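Local coordinates for protein cytochrome c-552 (Thiobacillus ferrooxidans, PDB 1H1O) that carries electrons in the periplasm as a diheme, high-potential cytochrome c of the c4 type, at residues K40-A45 and G154-T159; E44-A49 and H53-Q58; D57-I62 and L148-N153. One frame throughout, in Å; residues are numbered along the deposited sequence.

Contact 1 of 3, residues K40-A45 and G154-T159; sequences KSYMEA and GTRVNT. With HEM (protoporphyrin IX containing Fe), chain C.
Arg156 NH2 meets the hydroxyl of Tyr42 in the seam between the two hemes, the side chains coming from opposite directions. The arginine's CB already heads for the helix of Tyr42, and with CG anti to the backbone N (chi1 178°) the chain runs out straight. It touches Tyr143, Tyr150 and Phe151 of helix 141-153, Arg156 NE coming within 3.2 Å of Phe151 CZ. At the guanidinium the two terminal nitrogens divide the work. Arg156 NH1 gives a hydrogen bond of 2.9 Å to O2A of the chain C heme. Arg156 NH2 reaches two acceptors: O2D of the same heme at 2.7 Å, on its other propionate, and Tyr42 OH at 2.8 Å, the latter bond fairly straight (162°) and in the guanidinium plane. Ring and guanidinium planes stand 41° apart, so this is no stack. Tyr42 CE1 lies 3.5 Å from CAD of the chain C heme, at the ring edge, and the hydroxyl is also hydrogen-bonded to O2A of the chain D heme. A phenylalanine here would probably cost Arg156 NH2 one of these two acceptors and deprive the chain D propionate of a hydroxyl partner. The chain C heme belongs with the C-terminal cytochrome domain, and Asn158 caps the following helix at Met161 N. The buried contact joins helix 40-51 of the first domain to the connection between helices 141-153 and 159-165 of the second.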
loop_
_atom_site.group_PDB
_atom_site.type_symbol
_atom_site.label_atom_id
_atom_site.label_comp_id
_atom_site.label_asym_id
_atom_site.label_seq_id
_atom_site.Cartn_x
_atom_site.Cartn_y
_atom_site.Cartn_z
ATOM N N LYS A 40 -2.263 -0.122 12.289
ATOM C CA LYS A 40 -1.707 -1.260 13.005
ATOM C C LYS A 40 -2.192 -2.601 12.473
ATOM O O LYS A 40 -1.400 -3.433 12.037
ATOM C CB LYS A 40 -2.024 -1.137 14.503
ATOM C CG LYS A 40 -1.312 0.035 15.187
ATOM C CD LYS A 40 -1.585 0.097 16.692
ATOM C CE LYS A 40 -2.943 0.719 17.014
ATOM N NZ LYS A 40 -2.972 2.170 16.668
ATOM N N SER A 41 -3.500 -2.811 12.514
ATOM C CA SER A 41 -4.071 -4.060 12.043
ATOM C C SER A 41 -3.620 -4.378 10.629
ATOM O O SER A 41 -3.399 -5.534 10.295
ATOM C CB SER A 41 -5.592 -3.987 12.082
ATOM O OG SER A 41 -6.017 -2.759 11.515
ATOM N N TYR A 42 -3.493 -3.365 9.789
ATOM C CA TYR A 42 -3.066 -3.641 8.431
ATOM C C TYR A 42 -1.614 -4.127 8.411
ATOM O O TYR A 42 -1.305 -5.186 7.843
ATOM C CB TYR A 42 -3.184 -2.405 7.547
ATOM C CG TYR A 42 -2.726 -2.713 6.144
ATOM C CD1 TYR A 42 -3.540 -3.436 5.279
ATOM C CD2 TYR A 42 -1.465 -2.324 5.695
ATOM C CE1 TYR A 42 -3.119 -3.762 4.010
ATOM C CE2 TYR A 42 -1.032 -2.642 4.416
ATOM C CZ TYR A 42 -1.868 -3.362 3.578
ATOM O OH TYR A 42 -1.494 -3.661 2.292
ATOM N N MET A 43 -0.734 -3.340 9.029
ATOM C CA MET A 43 0.689 -3.666 9.097
ATOM C C MET A 43 0.811 -5.081 9.604
ATOM O O MET A 43 1.500 -5.926 9.024
ATOM C CB MET A 43 1.404 -2.740 10.085
ATOM C CG MET A 43 1.455 -1.286 9.694
ATOM S SD MET A 43 2.441 -1.048 8.208
ATOM C CE MET A 43 4.133 -0.863 8.941
ATOM N N GLU A 44 0.118 -5.327 10.705
ATOM C CA GLU A 44 0.132 -6.615 11.362
ATOM C C GLU A 44 -0.304 -7.710 10.412
ATOM O O GLU A 44 0.340 -8.755 10.328
ATOM C CB GLU A 44 -0.796 -6.571 12.564
ATOM C CG GLU A 44 -0.370 -7.421 13.733
ATOM C CD GLU A 44 -1.346 -7.303 14.883
ATOM O OE1 GLU A 44 -2.400 -7.973 14.826
ATOM O OE2 GLU A 44 -1.071 -6.526 15.829
ATOM N N ALA A 45 -1.407 -7.475 9.698
ATOM C CA ALA A 45 -1.907 -8.476 8.760
ATOM C C ALA A 45 -0.860 -8.772 7.691
ATOM O O ALA A 45 -0.591 -9.933 7.389
ATOM C CB ALA A 45 -3.192 -7.996 8.107
ATOM N N GLY A 154 -3.714 -11.246 -9.672
ATOM C CA GLY A 154 -4.139 -12.335 -8.811
ATOM C C GLY A 154 -2.917 -12.864 -8.065
ATOM O O GLY A 154 -3.016 -13.779 -7.243
ATOM N N THR A 155 -1.748 -12.286 -8.332
ATOM C CA THR A 155 -0.547 -12.757 -7.654
ATOM C C THR A 155 -0.539 -12.314 -6.186
ATOM O O THR A 155 0.085 -12.955 -5.334
ATOM C CB THR A 155 0.725 -12.332 -8.430
ATOM O OG1 THR A 155 0.712 -10.921 -8.675
ATOM C CG2 THR A 155 0.752 -13.052 -9.779
ATOM N N ARG A 156 -1.218 -11.208 -5.892
ATOM C CA ARG A 156 -1.374 -10.807 -4.511
ATOM C C ARG A 156 -2.823 -11.212 -4.289
ATOM O O ARG A 156 -3.744 -10.615 -4.860
ATOM C CB ARG A 156 -1.209 -9.308 -4.288
ATOM C CG ARG A 156 -1.451 -8.974 -2.820
ATOM C CD ARG A 156 -1.154 -7.536 -2.474
ATOM N NE ARG A 156 -1.688 -7.219 -1.158
ATOM C CZ ARG A 156 -1.540 -6.050 -0.551
ATOM N NH1 ARG A 156 -0.857 -5.079 -1.141
ATOM N NH2 ARG A 156 -2.111 -5.844 0.632
ATOM N N VAL A 157 -3.020 -12.251 -3.485
ATOM C CA VAL A 157 -4.345 -12.783 -3.235
ATOM C C VAL A 157 -5.116 -12.095 -2.124
ATOM O O VAL A 157 -4.699 -12.064 -0.961
ATOM C CB VAL A 157 -4.276 -14.292 -2.915
ATOM C CG1 VAL A 157 -5.658 -14.820 -2.610
ATOM C CG2 VAL A 157 -3.685 -15.052 -4.086
ATOM N N ASN A 158 -6.259 -11.550 -2.506
ATOM C CA ASN A 158 -7.165 -10.878 -1.590
ATOM C C ASN A 158 -8.500 -10.813 -2.313
ATOM O O ASN A 158 -8.634 -10.167 -3.348
ATOM C CB ASN A 158 -6.671 -9.474 -1.254
ATOM C CG ASN A 158 -7.647 -8.715 -0.377
ATOM O OD1 ASN A 158 -8.462 -7.926 -0.868
ATOM N ND2 ASN A 158 -7.584 -8.965 0.931
ATOM N N THR A 159 -9.479 -11.518 -1.768
ATOM C CA THR A 159 -10.798 -11.566 -2.371
ATOM C C THR A 159 -11.308 -10.171 -2.717
ATOM O O THR A 159 -11.724 -9.920 -3.848
ATOM C CB THR A 159 -11.798 -12.266 -1.432
ATOM O OG1 THR A 159 -11.382 -13.620 -1.227
ATOM C CG2 THR A 159 -13.196 -12.259 -2.042
HETATM C CHA HEM C . -5.539 -2.663 -0.393
HETATM C CHB HEM C . -6.229 0.220 -4.153
HETATM C CHC HEM C . -10.986 -0.257 -3.549
HETATM C CHD HEM C . -10.275 -3.075 0.214
HETATM C C1A HEM C . -5.296 -1.826 -1.483
HETATM C C2A HEM C . -3.985 -1.474 -1.985
HETATM C C3A HEM C . -4.162 -0.653 -3.041
HETATM C C4A HEM C . -5.610 -0.519 -3.183
HETATM C CMA HEM C . -3.144 0.002 -3.928
HETATM C CAA HEM C . -2.703 -1.965 -1.409
HETATM C CBA HEM C . -2.206 -1.131 -0.237
HETATM C CGA HEM C . -0.929 -1.455 0.198
HETATM O O1A HEM C . -0.441 -0.664 1.056
HETATM O O2A HEM C . -0.298 -2.445 -0.186
HETATM C C1B HEM C . -7.598 0.328 -4.305
HETATM C C2B HEM C . -8.211 1.081 -5.368
HETATM C C3B HEM C . -9.550 0.912 -5.207
HETATM C C4B HEM C . -9.744 0.106 -4.039
HETATM C CMB HEM C . -7.433 1.840 -6.419
HETATM C CAB HEM C . -10.685 1.405 -6.033
HETATM C CBB HEM C . -10.556 1.063 -7.550
HETATM C C1C HEM C . -11.217 -1.043 -2.473
HETATM C C2C HEM C . -12.522 -1.418 -1.988
HETATM C C3C HEM C . -12.286 -2.235 -0.933
HETATM C C4C HEM C . -10.883 -2.328 -0.768
HETATM C CMC HEM C . -13.818 -0.950 -2.623
HETATM C CAC HEM C . -13.275 -2.990 -0.016
HETATM C CBC HEM C . -14.314 -3.852 -0.801
HETATM C C1D HEM C . -8.913 -3.217 0.395
HETATM C C2D HEM C . -8.318 -4.040 1.440
HETATM C C3D HEM C . -7.001 -3.931 1.262
HETATM C C4D HEM C . -6.781 -3.026 0.109
HETATM C CMD HEM C . -9.098 -4.826 2.451
HETATM C CAD HEM C . -5.880 -4.583 2.033
HETATM C CBD HEM C . -5.716 -6.096 1.559
HETATM C CGD HEM C . -4.963 -6.886 2.459
HETATM O O1D HEM C . -5.451 -7.215 3.598
HETATM O O2D HEM C . -3.808 -7.281 2.147
HETATM N NA HEM C . -6.271 -1.244 -2.213
HETATM N NB HEM C . -8.545 -0.272 -3.494
HETATM N NC HEM C . -10.216 -1.609 -1.703
HETATM N ND HEM C . -7.957 -2.609 -0.400
HETATM FE FE HEM C . -8.262 -1.417 -1.941
#

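Contact 2 of 3, residues E44-A49 and H53-Q58; sequences EAQLKA and HSRADQ. With HEM (protoporphyrin IX containing Fe), chain D.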
loop_
_atom_site.group_PDB
_atom_site.type_symbol
_atom_site.label_atom_id
_atom_site.label_comp_id
_atom_site.label_asym_id
_atom_site.label_seq_id
_atom_site.Cartn_x
_atom_site.Cartn_y
_atom_site.Cartn_z
ATOM N N GLU A 44 0.118 -5.327 10.705
ATOM C CA GLU A 44 0.132 -6.615 11.362
ATOM C C GLU A 44 -0.304 -7.710 10.412
ATOM O O GLU A 44 0.340 -8.755 10.328
ATOM C CB GLU A 44 -0.796 -6.571 12.564
ATOM C CG GLU A 44 -0.370 -7.421 13.733
ATOM C CD GLU A 44 -1.346 -7.303 14.883
ATOM O OE1 GLU A 44 -2.400 -7.973 14.826
ATOM O OE2 GLU A 44 -1.071 -6.526 15.829
ATOM N N ALA A 45 -1.407 -7.475 9.698
ATOM C CA ALA A 45 -1.907 -8.476 8.760
ATOM C C ALA A 45 -0.860 -8.772 7.691
ATOM O O ALA A 45 -0.591 -9.933 7.389
ATOM C CB ALA A 45 -3.192 -7.996 8.107
ATOM N N GLN A 46 -0.259 -7.727 7.125
ATOM C CA GLN A 46 0.748 -7.932 6.091
ATOM C C GLN A 46 1.936 -8.726 6.606
ATOM O O GLN A 46 2.310 -9.739 6.026
ATOM C CB GLN A 46 1.219 -6.599 5.520
ATOM C CG GLN A 46 0.117 -5.824 4.843
ATOM C CD GLN A 46 -0.869 -6.721 4.116
ATOM O OE1 GLN A 46 -2.065 -6.730 4.431
ATOM N NE2 GLN A 46 -0.375 -7.486 3.146
ATOM N N LEU A 47 2.521 -8.281 7.709
ATOM C CA LEU A 47 3.662 -8.988 8.272
ATOM C C LEU A 47 3.361 -10.456 8.540
ATOM O O LEU A 47 4.214 -11.315 8.310
ATOM C CB LEU A 47 4.128 -8.305 9.551
ATOM C CG LEU A 47 4.863 -6.993 9.280
ATOM C CD1 LEU A 47 5.076 -6.268 10.600
ATOM C CD2 LEU A 47 6.193 -7.267 8.551
ATOM N N LYS A 48 2.156 -10.755 9.012
ATOM C CA LYS A 48 1.793 -12.142 9.273
ATOM C C LYS A 48 1.608 -12.884 7.950
ATOM O O LYS A 48 1.942 -14.059 7.834
ATOM C CB LYS A 48 0.506 -12.223 10.104
ATOM C CG LYS A 48 0.663 -11.801 11.560
ATOM C CD LYS A 48 -0.583 -12.174 12.364
ATOM C CE LYS A 48 -0.385 -11.968 13.867
ATOM N NZ LYS A 48 -1.654 -12.236 14.624
ATOM N N ALA A 49 1.081 -12.183 6.954
ATOM C CA ALA A 49 0.864 -12.772 5.636
ATOM C C ALA A 49 2.202 -13.133 5.001
ATOM O O ALA A 49 2.343 -14.182 4.373
ATOM C CB ALA A 49 0.101 -11.791 4.730
ATOM N N HIS A 53 3.595 -16.718 4.324
ATOM C CA HIS A 53 3.606 -16.709 2.868
ATOM C C HIS A 53 2.244 -16.562 2.202
ATOM O O HIS A 53 2.131 -16.793 0.997
ATOM C CB HIS A 53 4.271 -17.976 2.332
ATOM C CG HIS A 53 5.702 -18.130 2.739
ATOM N ND1 HIS A 53 6.508 -19.139 2.254
ATOM C CD2 HIS A 53 6.472 -17.410 3.591
ATOM C CE1 HIS A 53 7.711 -19.033 2.789
ATOM N NE2 HIS A 53 7.716 -17.994 3.604
ATOM N N SER A 54 1.212 -16.190 2.961
ATOM C CA SER A 54 -0.101 -16.020 2.345
ATOM C C SER A 54 -0.032 -14.877 1.321
ATOM O O SER A 54 -0.709 -14.926 0.292
ATOM C CB SER A 54 -1.194 -15.772 3.401
ATOM O OG SER A 54 -0.889 -14.694 4.263
ATOM N N ARG A 55 0.764 -13.842 1.589
ATOM C CA ARG A 55 0.904 -12.792 0.580
ATOM C C ARG A 55 2.115 -13.250 -0.205
ATOM O O ARG A 55 3.246 -13.158 0.270
ATOM C CB ARG A 55 1.188 -11.398 1.148
ATOM C CG ARG A 55 0.876 -10.363 0.060
ATOM C CD ARG A 55 1.784 -9.145 -0.017
ATOM N NE ARG A 55 1.367 -8.085 0.878
ATOM C CZ ARG A 55 1.506 -6.786 0.633
ATOM N NH1 ARG A 55 2.050 -6.358 -0.500
ATOM N NH2 ARG A 55 1.103 -5.911 1.546
ATOM N N ALA A 56 1.877 -13.740 -1.409
ATOM C CA ALA A 56 2.950 -14.272 -2.217
ATOM C C ALA A 56 3.252 -13.522 -3.498
ATOM O O ALA A 56 3.764 -14.115 -4.443
ATOM C CB ALA A 56 2.656 -15.751 -2.533
ATOM N N ASP A 57 2.928 -12.237 -3.573
ATOM C CA ASP A 57 3.268 -11.524 -4.797
ATOM C C ASP A 57 4.800 -11.471 -4.855
ATOM O O ASP A 57 5.466 -11.498 -3.827
ATOM C CB ASP A 57 2.679 -10.111 -4.793
ATOM C CG ASP A 57 2.961 -9.366 -3.510
ATOM O OD1 ASP A 57 4.116 -8.954 -3.286
ATOM O OD2 ASP A 57 2.016 -9.200 -2.722
ATOM N N GLN A 58 5.341 -11.403 -6.062
ATOM C CA GLN A 58 6.785 -11.382 -6.283
ATOM C C GLN A 58 7.654 -10.572 -5.326
ATOM O O GLN A 58 8.518 -11.139 -4.671
ATOM C CB GLN A 58 7.080 -10.923 -7.700
ATOM C CG GLN A 58 8.466 -11.275 -8.154
ATOM C CD GLN A 58 8.771 -10.683 -9.497
ATOM O OE1 GLN A 58 9.221 -9.543 -9.589
ATOM N NE2 GLN A 58 8.509 -11.441 -10.552
HETATM C CHA HEM D . 6.361 -4.259 2.178
HETATM C CHB HEM D . 7.071 -4.369 6.925
HETATM C CHC HEM D . 11.803 -4.879 6.164
HETATM C CHD HEM D . 11.122 -4.656 1.465
HETATM C C1A HEM D . 6.118 -4.244 3.553
HETATM C C2A HEM D . 4.815 -4.149 4.180
HETATM C C3A HEM D . 5.018 -4.176 5.527
HETATM C C4A HEM D . 6.451 -4.290 5.702
HETATM C CMA HEM D . 4.021 -4.116 6.657
HETATM C CAA HEM D . 3.501 -4.048 3.444
HETATM C CBA HEM D . 3.024 -2.589 3.269
HETATM C CGA HEM D . 1.811 -2.435 2.558
HETATM O O1A HEM D . 1.506 -1.227 2.254
HETATM O O2A HEM D . 1.068 -3.381 2.226
HETATM C C1B HEM D . 8.430 -4.519 7.122
HETATM C C2B HEM D . 9.024 -4.644 8.431
HETATM C C3B HEM D . 10.360 -4.818 8.224
HETATM C C4B HEM D . 10.567 -4.760 6.787
HETATM C CMB HEM D . 8.232 -4.603 9.725
HETATM C CAB HEM D . 11.464 -5.043 9.226
HETATM C CBB HEM D . 11.313 -6.331 10.082
HETATM C C1C HEM D . 12.041 -4.851 4.824
HETATM C C2C HEM D . 13.342 -4.986 4.215
HETATM C C3C HEM D . 13.122 -4.929 2.877
HETATM C C4C HEM D . 11.728 -4.750 2.688
HETATM C CMC HEM D . 14.611 -5.163 5.004
HETATM C CAC HEM D . 14.123 -5.041 1.714
HETATM C CBC HEM D . 14.962 -6.354 1.737
HETATM C C1D HEM D . 9.760 -4.521 1.236
HETATM C C2D HEM D . 9.177 -4.467 -0.090
HETATM C C3D HEM D . 7.849 -4.384 0.117
HETATM C C4D HEM D . 7.623 -4.351 1.562
HETATM C CMD HEM D . 9.969 -4.531 -1.374
HETATM C CAD HEM D . 6.741 -4.360 -0.878
HETATM C CBD HEM D . 6.616 -5.903 -1.344
HETATM C CGD HEM D . 5.388 -6.310 -1.885
HETATM O O1D HEM D . 4.964 -5.740 -2.907
HETATM O O2D HEM D . 4.728 -7.268 -1.387
HETATM N NA HEM D . 7.100 -4.327 4.486
HETATM N NB HEM D . 9.377 -4.589 6.118
HETATM N NC HEM D . 11.057 -4.702 3.864
HETATM N ND HEM D . 8.808 -4.445 2.218
HETATM FE FE HEM D . 9.098 -4.487 4.162
#
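Ala49 and Arg55 are joined first by a backbone hydrogen bond: Arg55 N donates to Ala49 O at 3.2 Å, tying the chain back onto the helix it has just left. In the same turn the Ser54 hydroxyl, lying against Ala49, is hydrogen-bonded to Asp52 OD1. Nonpolar packing follows the same line, with the CB atoms of Ala49 and Arg55 3.8 Å apart. Farther in, Gln46 sets its CG at the edge of the Arg55 guanidinium, in its plane, 3.4 Å from Arg55 NH2. Leu47, on the same helix, presses CD2 to within 3.4 Å of CHB on the chain D heme. The charged interactions centre on Arg55, where the bends at chi2 and chi3 (-86° at chi3) carry the guanidinium to the propionates. Arg55 NH2 donates to O2A of the chain D heme at 2.6 Å, a bent bond (140°), and Arg55 NH1 lies 3.0 Å from O2D of the same heme. This positive group probably favours the ionised form of the propionate bearing O2A. Trp65 holds the loop through Arg55 O and by stacking on the His53 ring; the loop, between helices 40-51 and 58-63, brings Arg55 to the chain D propionates.

Contact 3 of 3, residues D57-I62 and L148-N153; sequences DQNGEI and LTYFHN. With ZN (zinc ion), chain H; HEM (protoporphyrin IX containing Fe), chain D.
Tyr150 brings its ring face against Asp57 CB because its CG stands anti to its own carbonyl carbon (chi1 -75°), while Asp57 holds CG between its backbone N and carbonyl carbon (chi1 49°). Asp57 CB then sits over the middle of the ring, 3.4 Å from the centroid and 11° off the normal, a CH-pi contact, with the carboxylate lying almost parallel to the ring. The same torsion turns Asp57 OD1 back to accept from Gly60 N at 3.0 Å: Asp57 is the N-cap of helix 58-63, and a CB on Gly60 would clash with that oxygen. Asp57 OD1 also lies 2.6 Å from O2D of the chain D heme, close enough that one of the two acids probably holds a proton. This is the interface of a c4 cytochrome, in which two cytochrome c domains face each other across their heme propionates: the capped helix is from the first, Tyr150 from the second. At the far end of the ring, Asn59 N donates to Tyr150 OH at 3.0 Å, and the Asn59 amide stands nearly perpendicular to the ring. A water 2.5 Å from Tyr150 OH donates a weak hydrogen bond to Gln58 OE1. The ring's edge faces O1D of the chain D heme, 3.7 Å from Tyr150 CE1. Two residues on, His152 NE2 binds a zinc ion at 2.3 Å, its ND1 being hydrogen-bonded to Ala165 O.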
loop_
_atom_site.group_PDB
_atom_site.type_symbol
_atom_site.label_atom_id
_atom_site.label_comp_id
_atom_site.label_asym_id
_atom_site.label_seq_id
_atom_site.Cartn_x
_atom_site.Cartn_y
_atom_site.Cartn_z
ATOM N N ASP A 57 2.928 -12.237 -3.573
ATOM C CA ASP A 57 3.268 -11.524 -4.797
ATOM C C ASP A 57 4.800 -11.471 -4.855
ATOM O O ASP A 57 5.466 -11.498 -3.827
ATOM C CB ASP A 57 2.679 -10.111 -4.793
ATOM C CG ASP A 57 2.961 -9.366 -3.510
ATOM O OD1 ASP A 57 4.116 -8.954 -3.286
ATOM O OD2 ASP A 57 2.016 -9.200 -2.722
ATOM N N GLN A 58 5.341 -11.403 -6.062
ATOM C CA GLN A 58 6.785 -11.382 -6.283
ATOM C C GLN A 58 7.654 -10.572 -5.326
ATOM O O GLN A 58 8.518 -11.139 -4.671
ATOM C CB GLN A 58 7.080 -10.923 -7.700
ATOM C CG GLN A 58 8.466 -11.275 -8.154
ATOM C CD GLN A 58 8.771 -10.683 -9.497
ATOM O OE1 GLN A 58 9.221 -9.543 -9.589
ATOM N NE2 GLN A 58 8.509 -11.441 -10.552
ATOM N N ASN A 59 7.448 -9.257 -5.250
ATOM C CA ASN A 59 8.265 -8.435 -4.362
ATOM C C ASN A 59 8.146 -8.860 -2.915
ATOM O O ASN A 59 9.104 -8.735 -2.132
ATOM C CB ASN A 59 7.912 -6.949 -4.498
ATOM C CG ASN A 59 8.345 -6.372 -5.834
ATOM O OD1 ASN A 59 9.087 -7.013 -6.579
ATOM N ND2 ASN A 59 7.888 -5.163 -6.144
ATOM N N GLY A 60 6.974 -9.373 -2.555
ATOM C CA GLY A 60 6.753 -9.813 -1.188
ATOM C C GLY A 60 7.587 -11.037 -0.878
ATOM O O GLY A 60 8.183 -11.148 0.196
ATOM N N GLU A 61 7.632 -11.966 -1.825
ATOM C CA GLU A 61 8.406 -13.175 -1.627
ATOM C C GLU A 61 9.884 -12.812 -1.505
ATOM O O GLU A 61 10.562 -13.204 -0.550
ATOM C CB GLU A 61 8.208 -14.126 -2.803
ATOM C CG GLU A 61 8.922 -15.454 -2.638
ATOM C CD GLU A 61 8.626 -16.414 -3.781
ATOM O OE1 GLU A 61 7.575 -16.231 -4.435
ATOM O OE2 GLU A 61 9.422 -17.352 -4.023
ATOM N N ILE A 62 10.354 -12.016 -2.460
ATOM C CA ILE A 62 11.755 -11.612 -2.515
ATOM C C ILE A 62 12.257 -10.723 -1.388
ATOM O O ILE A 62 13.291 -11.012 -0.798
ATOM C CB ILE A 62 12.070 -10.898 -3.844
ATOM C CG1 ILE A 62 11.699 -11.804 -5.018
ATOM C CG2 ILE A 62 13.545 -10.531 -3.900
ATOM C CD1 ILE A 62 11.825 -11.121 -6.355
ATOM N N LEU A 148 -1.716 -2.742 -7.511
ATOM C CA LEU A 148 -2.908 -2.881 -8.316
ATOM C C LEU A 148 -2.634 -3.933 -9.390
ATOM O O LEU A 148 -3.510 -4.707 -9.762
ATOM C CB LEU A 148 -3.290 -1.532 -8.929
ATOM C CG LEU A 148 -3.879 -0.594 -7.873
ATOM C CD1 LEU A 148 -4.193 0.760 -8.500
ATOM C CD2 LEU A 148 -5.138 -1.245 -7.272
ATOM N N THR A 149 -1.398 -3.974 -9.868
ATOM C CA THR A 149 -1.017 -4.951 -10.875
ATOM C C THR A 149 -1.106 -6.356 -10.268
ATOM O O THR A 149 -1.641 -7.284 -10.883
ATOM C CB THR A 149 0.407 -4.682 -11.353
ATOM O OG1 THR A 149 0.471 -3.351 -11.874
ATOM C CG2 THR A 149 0.812 -5.671 -12.454
ATOM N N TYR A 150 -0.584 -6.503 -9.052
ATOM C CA TYR A 150 -0.597 -7.790 -8.347
ATOM C C TYR A 150 -2.033 -8.245 -8.053
ATOM O O TYR A 150 -2.345 -9.432 -8.104
ATOM C CB TYR A 150 0.166 -7.673 -7.025
ATOM C CG TYR A 150 1.683 -7.633 -7.120
ATOM C CD1 TYR A 150 2.422 -6.941 -6.165
ATOM C CD2 TYR A 150 2.382 -8.334 -8.109
ATOM C CE1 TYR A 150 3.803 -6.940 -6.176
ATOM C CE2 TYR A 150 3.785 -8.343 -8.133
ATOM C CZ TYR A 150 4.489 -7.639 -7.156
ATOM O OH TYR A 150 5.869 -7.602 -7.118
ATOM N N PHE A 151 -2.893 -7.293 -7.717
ATOM C CA PHE A 151 -4.293 -7.589 -7.430
ATOM C C PHE A 151 -5.028 -7.954 -8.714
ATOM O O PHE A 151 -5.842 -8.875 -8.742
ATOM C CB PHE A 151 -4.977 -6.377 -6.793
ATOM C CG PHE A 151 -4.612 -6.156 -5.360
ATOM C CD1 PHE A 151 -4.704 -7.192 -4.439
ATOM C CD2 PHE A 151 -4.258 -4.897 -4.907
ATOM C CE1 PHE A 151 -4.457 -6.969 -3.081
ATOM C CE2 PHE A 151 -4.013 -4.672 -3.542
ATOM C CZ PHE A 151 -4.118 -5.709 -2.642
ATOM N N HIS A 152 -4.739 -7.202 -9.767
ATOM C CA HIS A 152 -5.348 -7.424 -11.064
ATOM C C HIS A 152 -4.841 -8.757 -11.588
ATOM O O HIS A 152 -5.582 -9.522 -12.192
ATOM C CB HIS A 152 -4.953 -6.302 -12.007
ATOM C CG HIS A 152 -5.625 -6.377 -13.338
ATOM N ND1 HIS A 152 -6.958 -6.072 -13.518
ATOM C CD2 HIS A 152 -5.157 -6.758 -14.548
ATOM C CE1 HIS A 152 -7.279 -6.261 -14.786
ATOM N NE2 HIS A 152 -6.204 -6.677 -15.430
ATOM N N ASN A 153 -3.567 -9.028 -11.332
ATOM C CA ASN A 153 -2.925 -10.278 -11.732
ATOM C C ASN A 153 -3.429 -11.469 -10.950
ATOM O O ASN A 153 -3.516 -12.572 -11.479
ATOM C CB ASN A 153 -1.412 -10.213 -11.483
ATOM C CG ASN A 153 -0.671 -9.595 -12.622
ATOM O OD1 ASN A 153 0.530 -9.321 -12.521
ATOM N ND2 ASN A 153 -1.375 -9.378 -13.736
HETATM ZN ZN ZN H . -6.040 -7.755 -17.451
HETATM C CHA HEM D . 6.361 -4.259 2.178
HETATM C CHB HEM D . 7.071 -4.369 6.925
HETATM C CHC HEM D . 11.803 -4.879 6.164
HETATM C CHD HEM D . 11.122 -4.656 1.465
HETATM C C1A HEM D . 6.118 -4.244 3.553
HETATM C C2A HEM D . 4.815 -4.149 4.180
HETATM C C3A HEM D . 5.018 -4.176 5.527
HETATM C C4A HEM D . 6.451 -4.290 5.702
HETATM C CMA HEM D . 4.021 -4.116 6.657
HETATM C CAA HEM D . 3.501 -4.048 3.444
HETATM C CBA HEM D . 3.024 -2.589 3.269
HETATM C CGA HEM D . 1.811 -2.435 2.558
HETATM O O1A HEM D . 1.506 -1.227 2.254
HETATM O O2A HEM D . 1.068 -3.381 2.226
HETATM C C1B HEM D . 8.430 -4.519 7.122
HETATM C C2B HEM D . 9.024 -4.644 8.431
HETATM C C3B HEM D . 10.360 -4.818 8.224
HETATM C C4B HEM D . 10.567 -4.760 6.787
HETATM C CMB HEM D . 8.232 -4.603 9.725
HETATM C CAB HEM D . 11.464 -5.043 9.226
HETATM C CBB HEM D . 11.313 -6.331 10.082
HETATM C C1C HEM D . 12.041 -4.851 4.824
HETATM C C2C HEM D . 13.342 -4.986 4.215
HETATM C C3C HEM D . 13.122 -4.929 2.877
HETATM C C4C HEM D . 11.728 -4.750 2.688
HETATM C CMC HEM D . 14.611 -5.163 5.004
HETATM C CAC HEM D . 14.123 -5.041 1.714
HETATM C CBC HEM D . 14.962 -6.354 1.737
HETATM C C1D HEM D . 9.760 -4.521 1.236
HETATM C C2D HEM D . 9.177 -4.467 -0.090
HETATM C C3D HEM D . 7.849 -4.384 0.117
HETATM C C4D HEM D . 7.623 -4.351 1.562
HETATM C CMD HEM D . 9.969 -4.531 -1.374
HETATM C CAD HEM D . 6.741 -4.360 -0.878
HETATM C CBD HEM D . 6.616 -5.903 -1.344
HETATM C CGD HEM D . 5.388 -6.310 -1.885
HETATM O O1D HEM D . 4.964 -5.740 -2.907
HETATM O O2D HEM D . 4.728 -7.268 -1.387
HETATM N NA HEM D . 7.100 -4.327 4.486
HETATM N NB HEM D . 9.377 -4.589 6.118
HETATM N NC HEM D . 11.057 -4.702 3.864
HETATM N ND HEM D . 8.808 -4.445 2.218
HETATM FE FE HEM D . 9.098 -4.487 4.162
HETATM O O HOH W 1 6.986 -7.891 -9.352
#

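In the fold
Contacts 1 and 3 are buried and bridge the two cytochrome domains; contact 2 stays within the first domain and is only partly buried, its turn being exposed. Contacts 1 and 2 draw on the same helix, 40-51, whereas contacts 2 and 3 share Asp57 and Gln58 and both touch the chain D heme. In sequence, contact 3 is nested inside the long loop that contact 1 closes. Their chemistry differs accordingly: charge and hydroxyl around propionates in contact 1, a backbone turn plus an arginine in contact 2, an aromatic face and a helix cap in contact 3. Arg156 N probably bonds to Tyr150 O, and Arg55 and Arg156 gather side by side around the facing propionates.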